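Local coordinates for protein alkaline phosphatase (Antarctic bacterium, PDB 2W5V) that probably hydrolyses phosphate monoesters as a cold-adapted alkaline phosphatase that works with zinc and magnesium ions, at residues B[36-41]-B[247-252]; B[153-158]-B[172-177]. The protein carries 1 engineered substitution. All coordinates share one frame; numbering follows the deposited sequence.

Contact 1: residues B[36-41]-B[247-252]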
# COMPACT_ATOMS: atom_id res chain seq x y z
N ASN B 36 -5.90 26.05 -3.64
CA ASN B 36 -6.82 25.34 -2.76
C ASN B 36 -6.30 23.96 -2.38
O ASN B 36 -5.52 23.36 -3.12
CB ASN B 36 -8.17 25.16 -3.45
CG ASN B 36 -8.69 26.44 -4.07
OD1 ASN B 36 -8.87 27.44 -3.38
ND2 ASN B 36 -8.96 26.41 -5.37
N VAL B 37 -6.75 23.46 -1.24
CA VAL B 37 -6.39 22.12 -0.80
C VAL B 37 -7.64 21.39 -0.29
O VAL B 37 -8.42 21.94 0.49
CB VAL B 37 -5.37 22.16 0.34
CG1 VAL B 37 -5.04 20.75 0.80
CG2 VAL B 37 -4.11 22.88 -0.11
N ILE B 38 -7.84 20.17 -0.77
CA ILE B 38 -8.88 19.30 -0.23
C ILE B 38 -8.20 18.05 0.33
O ILE B 38 -7.50 17.34 -0.39
CB ILE B 38 -9.88 18.89 -1.32
CG1 ILE B 38 -10.55 20.13 -1.93
CG2 ILE B 38 -10.91 17.93 -0.74
CD1 ILE B 38 -11.29 19.85 -3.23
N LEU B 39 -8.39 17.81 1.62
CA LEU B 39 -7.80 16.65 2.27
C LEU B 39 -8.91 15.66 2.65
O LEU B 39 -9.76 15.96 3.48
CB LEU B 39 -7.03 17.09 3.52
CG LEU B 39 -6.54 15.95 4.39
CD1 LEU B 39 -5.58 15.05 3.61
CD2 LEU B 39 -5.87 16.51 5.63
N LEU B 40 -8.91 14.50 2.01
CA LEU B 40 -9.95 13.50 2.28
C LEU B 40 -9.34 12.38 3.09
O LEU B 40 -8.30 11.83 2.73
CB LEU B 40 -10.53 12.95 0.97
CG LEU B 40 -11.04 14.01 -0.01
CD1 LEU B 40 -11.34 13.41 -1.35
CD2 LEU B 40 -12.27 14.67 0.56
N ILE B 41 -9.98 12.06 4.19
CA ILE B 41 -9.46 11.07 5.12
C ILE B 41 -10.46 9.93 5.23
O ILE B 41 -11.62 10.13 5.61
CB ILE B 41 -9.25 11.68 6.51
CG1 ILE B 41 -8.22 12.81 6.45
CG2 ILE B 41 -8.82 10.61 7.51
CD1 ILE B 41 -8.02 13.52 7.79
N SER B 247 -12.27 33.25 -3.37
CA SER B 247 -11.46 32.97 -2.20
C SER B 247 -10.77 31.62 -2.32
O SER B 247 -11.31 30.70 -2.91
CB SER B 247 -12.36 32.99 -0.96
OG SER B 247 -11.62 32.64 0.20
N ALA B 248 -9.57 31.50 -1.76
CA ALA B 248 -8.93 30.20 -1.67
C ALA B 248 -9.54 29.43 -0.50
O ALA B 248 -10.11 30.04 0.41
CB ALA B 248 -7.44 30.35 -1.49
N PHE B 249 -9.42 28.11 -0.50
CA PHE B 249 -10.03 27.32 0.55
C PHE B 249 -9.24 26.09 0.95
O PHE B 249 -8.42 25.58 0.18
CB PHE B 249 -11.47 26.94 0.17
CG PHE B 249 -11.57 26.01 -1.02
CD1 PHE B 249 -11.38 24.64 -0.88
CD2 PHE B 249 -11.88 26.51 -2.29
CE1 PHE B 249 -11.49 23.78 -1.97
CE2 PHE B 249 -11.99 25.65 -3.39
CZ PHE B 249 -11.80 24.29 -3.22
N PHE B 250 -9.48 25.63 2.17
CA PHE B 250 -9.00 24.35 2.65
C PHE B 250 -10.20 23.57 3.17
O PHE B 250 -11.00 24.11 3.93
CB PHE B 250 -7.98 24.55 3.78
CG PHE B 250 -7.61 23.27 4.47
CD1 PHE B 250 -6.58 22.48 3.99
CD2 PHE B 250 -8.33 22.84 5.57
CE1 PHE B 250 -6.25 21.29 4.61
CE2 PHE B 250 -8.02 21.65 6.20
CZ PHE B 250 -6.98 20.87 5.72
N ILE B 251 -10.34 22.31 2.76
CA ILE B 251 -11.42 21.44 3.24
C ILE B 251 -10.85 20.10 3.68
O ILE B 251 -9.97 19.56 3.01
CB ILE B 251 -12.45 21.17 2.11
CG1 ILE B 251 -13.19 22.45 1.74
CG2 ILE B 251 -13.45 20.08 2.51
CD1 ILE B 251 -13.91 22.36 0.39
N MET B 252 -11.32 19.59 4.81
CA MET B 252 -11.08 18.21 5.20
C MET B 252 -12.45 17.52 5.22
O MET B 252 -13.35 17.96 5.93
CB MET B 252 -10.44 18.11 6.59
CG MET B 252 -9.95 16.69 6.95
SD MET B 252 -11.26 15.51 7.40
CE MET B 252 -11.83 16.24 8.95
O HOH W 1 -10.85 28.97 -5.04
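Asn36 and Phe249 lie stacked across two neighbouring parallel strands, the amide plane of the asparagine only 10° from that of the ring. CB of Asn36 stands over the centre of the Phe249 face, 3.8 Å from the ring centroid, a CH-pi contact, while CG lies above the CD2–CE2 side. CG of Phe249 sits between its own backbone N and carbonyl carbon (chi1 65°). At the edge of the ring, near its plane, CE1 of Phe249 meets CG1 of Ile38 at 3.8 Å. The amide oxygen is gripped twice: Phe249 N donates to Asn36 OD1 over 3.0 Å, tilted 16° from the carbonyl plane, and a water that donates to both Asn36 OD1 and Ser247 O supplies the second hydrogen bond. Asn36 ND2 is bonded to Thr294 on the next strand, which helps fix the rotation of the amide. An alanine in place of Phe249 would probably leave the Asn36 amide without its stacking partner and open a gap beside Ile38. Further along, Val37 N bonds to Phe249 O, Ile251 N to Val37 O, and Leu39 N to Ile251 O at 2.7 Å and nearly straight. On the face shared by Val37, Leu39, Phe250 and Met252, CB and CG1 of Val37 both pack on CD1 of Phe250, each at 3.9 Å. Met252 is bent at chi2 and chi3, and CD1 of Ile41 touches CG of Met252 at 3.8 Å, the two side chains crossing at about a right angle. Ile38 and Ile251 face the other way, against Ile239 of helix 230-242. This is the parallel core of the central sheet of the alkaline phosphatase alpha/beta fold, whose strand 36-42 leads directly to the metal ligand Asp43.

Contact 2: residues B[153-158]-B[172-177]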
# COMPACT_ATOMS: atom_id res chain seq x y z
N GLU B 153 -16.80 19.68 25.39
CA GLU B 153 -15.78 20.73 25.32
C GLU B 153 -15.41 21.02 23.87
O GLU B 153 -15.24 22.18 23.47
CB GLU B 153 -14.53 20.30 26.09
CG GLU B 153 -13.38 21.31 26.04
CD GLU B 153 -12.16 20.87 26.84
OE1 GLU B 153 -12.32 20.44 28.01
OE2 GLU B 153 -11.03 20.96 26.31
N ILE B 154 -15.28 19.97 23.07
CA ILE B 154 -14.95 20.11 21.66
C ILE B 154 -16.04 20.90 20.92
O ILE B 154 -15.73 21.77 20.11
CB ILE B 154 -14.72 18.73 21.01
CG1 ILE B 154 -13.35 18.21 21.43
CG2 ILE B 154 -14.81 18.83 19.48
CD1 ILE B 154 -13.14 16.73 21.21
N ALA B 155 -17.30 20.60 21.22
CA ALA B 155 -18.40 21.35 20.63
C ALA B 155 -18.29 22.84 20.97
O ALA B 155 -18.45 23.70 20.10
CB ALA B 155 -19.73 20.80 21.10
N MET B 156 -18.02 23.15 22.23
CA MET B 156 -17.83 24.54 22.62
C MET B 156 -16.64 25.17 21.89
O MET B 156 -16.68 26.35 21.54
CB MET B 156 -17.63 24.67 24.14
CG MET B 156 -17.48 26.10 24.61
SD MET B 156 -19.05 26.99 24.56
CE MET B 156 -19.98 26.07 25.78
N ASP B 157 -15.58 24.39 21.66
CA ASP B 157 -14.41 24.86 20.91
C ASP B 157 -14.79 25.28 19.48
O ASP B 157 -14.20 26.20 18.92
CB ASP B 157 -13.32 23.79 20.84
CG ASP B 157 -12.59 23.60 22.17
OD1 ASP B 157 -12.70 24.48 23.06
OD2 ASP B 157 -11.89 22.58 22.31
N MET B 158 -15.77 24.59 18.90
CA MET B 158 -16.24 24.94 17.56
C MET B 158 -16.64 26.41 17.50
O MET B 158 -16.35 27.11 16.53
CB MET B 158 -17.42 24.05 17.15
CG MET B 158 -18.09 24.44 15.82
SD MET B 158 -17.04 24.09 14.40
CE MET B 158 -17.32 22.33 14.21
N ASN B 172 -26.49 16.38 19.41
CA ASN B 172 -26.54 16.14 20.85
C ASN B 172 -25.51 16.94 21.64
O ASN B 172 -25.80 17.43 22.73
CB ASN B 172 -26.37 14.64 21.15
CG ASN B 172 -27.66 13.86 21.00
OD1 ASN B 172 -28.73 14.43 20.82
ND2 ASN B 172 -27.55 12.53 21.06
N TYR B 173 -24.30 17.07 21.10
CA TYR B 173 -23.21 17.74 21.82
C TYR B 173 -23.37 19.26 21.87
O TYR B 173 -22.66 19.95 22.61
CB TYR B 173 -21.86 17.31 21.23
CG TYR B 173 -21.72 15.81 21.27
CD1 TYR B 173 -22.03 15.03 20.16
CD2 TYR B 173 -21.35 15.16 22.44
CE1 TYR B 173 -21.94 13.64 20.21
CE2 TYR B 173 -21.25 13.78 22.50
CZ TYR B 173 -21.55 13.03 21.39
OH TYR B 173 -21.45 11.66 21.45
N PHE B 174 -24.33 19.76 21.11
CA PHE B 174 -24.64 21.19 21.09
C PHE B 174 -25.95 21.56 21.82
O PHE B 174 -26.08 22.66 22.35
CB PHE B 174 -24.70 21.69 19.65
CG PHE B 174 -23.38 21.66 18.94
CD1 PHE B 174 -22.58 22.78 18.88
CD2 PHE B 174 -22.93 20.49 18.33
CE1 PHE B 174 -21.35 22.75 18.23
CE2 PHE B 174 -21.71 20.45 17.68
CZ PHE B 174 -20.92 21.58 17.63
N THR B 175 -26.91 20.64 21.83
CA THR B 175 -28.24 20.98 22.32
C THR B 175 -28.80 20.06 23.41
O THR B 175 -29.87 20.32 23.95
CB THR B 175 -29.27 21.00 21.18
OG1 THR B 175 -29.51 19.66 20.74
CG2 THR B 175 -28.77 21.85 20.03
N LYS B 176 -28.08 18.98 23.71
CA LYS B 176 -28.52 18.07 24.76
C LYS B 176 -27.32 17.62 25.58
O LYS B 176 -26.96 16.45 25.59
CB LYS B 176 -29.26 16.87 24.16
CG LYS B 176 -30.51 17.27 23.37
CD LYS B 176 -31.22 16.07 22.76
CE LYS B 176 -32.37 16.53 21.87
NZ LYS B 176 -33.12 15.39 21.29
N ARG B 177 -26.71 18.60 26.25
CA ARG B 177 -25.45 18.40 26.95
C ARG B 177 -25.68 18.13 28.44
O ARG B 177 -26.72 18.50 28.99
CB ARG B 177 -24.57 19.64 26.79
CG ARG B 177 -24.30 20.04 25.34
CD ARG B 177 -23.93 21.52 25.22
NE ARG B 177 -22.85 21.90 26.13
CZ ARG B 177 -21.55 21.84 25.83
NH1 ARG B 177 -21.15 21.41 24.63
NH2 ARG B 177 -20.65 22.21 26.73
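The CA atoms nearest each other across the contact, of Ala155 and Tyr173, are 6.1 Å apart where helix 151-158 packs closely on the short helix 172-175, at the periphery of the alkaline phosphatase fold. The small side chain of Ala155 is consistent with so close an approach. Its CB sits over the centre of the Phe174 ring, 3.8 Å from the centroid and 13° off the ring normal, a CH-pi contact, and also lies 3.4 Å from Tyr173 O. CE1 of Phe174 approaches Ala155 O at 3.6 Å. Met158 CB meets the same ring at its edge, and Leu187 of helix 183-188 packs on both Met158 and Phe174. Tyr173 turns its hydroxyl elsewhere, to a hydrogen bond with Glu218. The guanidinium of Arg177 presents its edge to Ala155 CB and one face to Met156 CE. Its NH2 forms a salt bridge with Asp179, and NH1 donates to Glu152 O, near the start of helix 151-158. Glu153 and Asp157 on that helix belong to a magnesium site seen in a structure of this protein, though no magnesium is bound there in this chain. NH1 of Arg177 also donates to Tyr173 O over 2.9 Å, close to the guanidinium plane.

From the N terminus, the chain first lays down strand 36-42, and it returns beside it only at strand 249-255, so that contact 1 closes a loop of about 200 residues in the middle of the main sheet. Contact 2 falls wholly within that loop: helix 151-158 is followed by strand 165-169, and the chain then turns into helix 172-175, closing a short loop of 13 residues. The two loops therefore nest and do not cross. The centres of contact 1 and contact 2 lie about 24 Å apart, with no touch between them. Contact 1 joins adjacent strands in the interior, whereas contact 2 ties together two helices flanking strand 165-169 in the sequence.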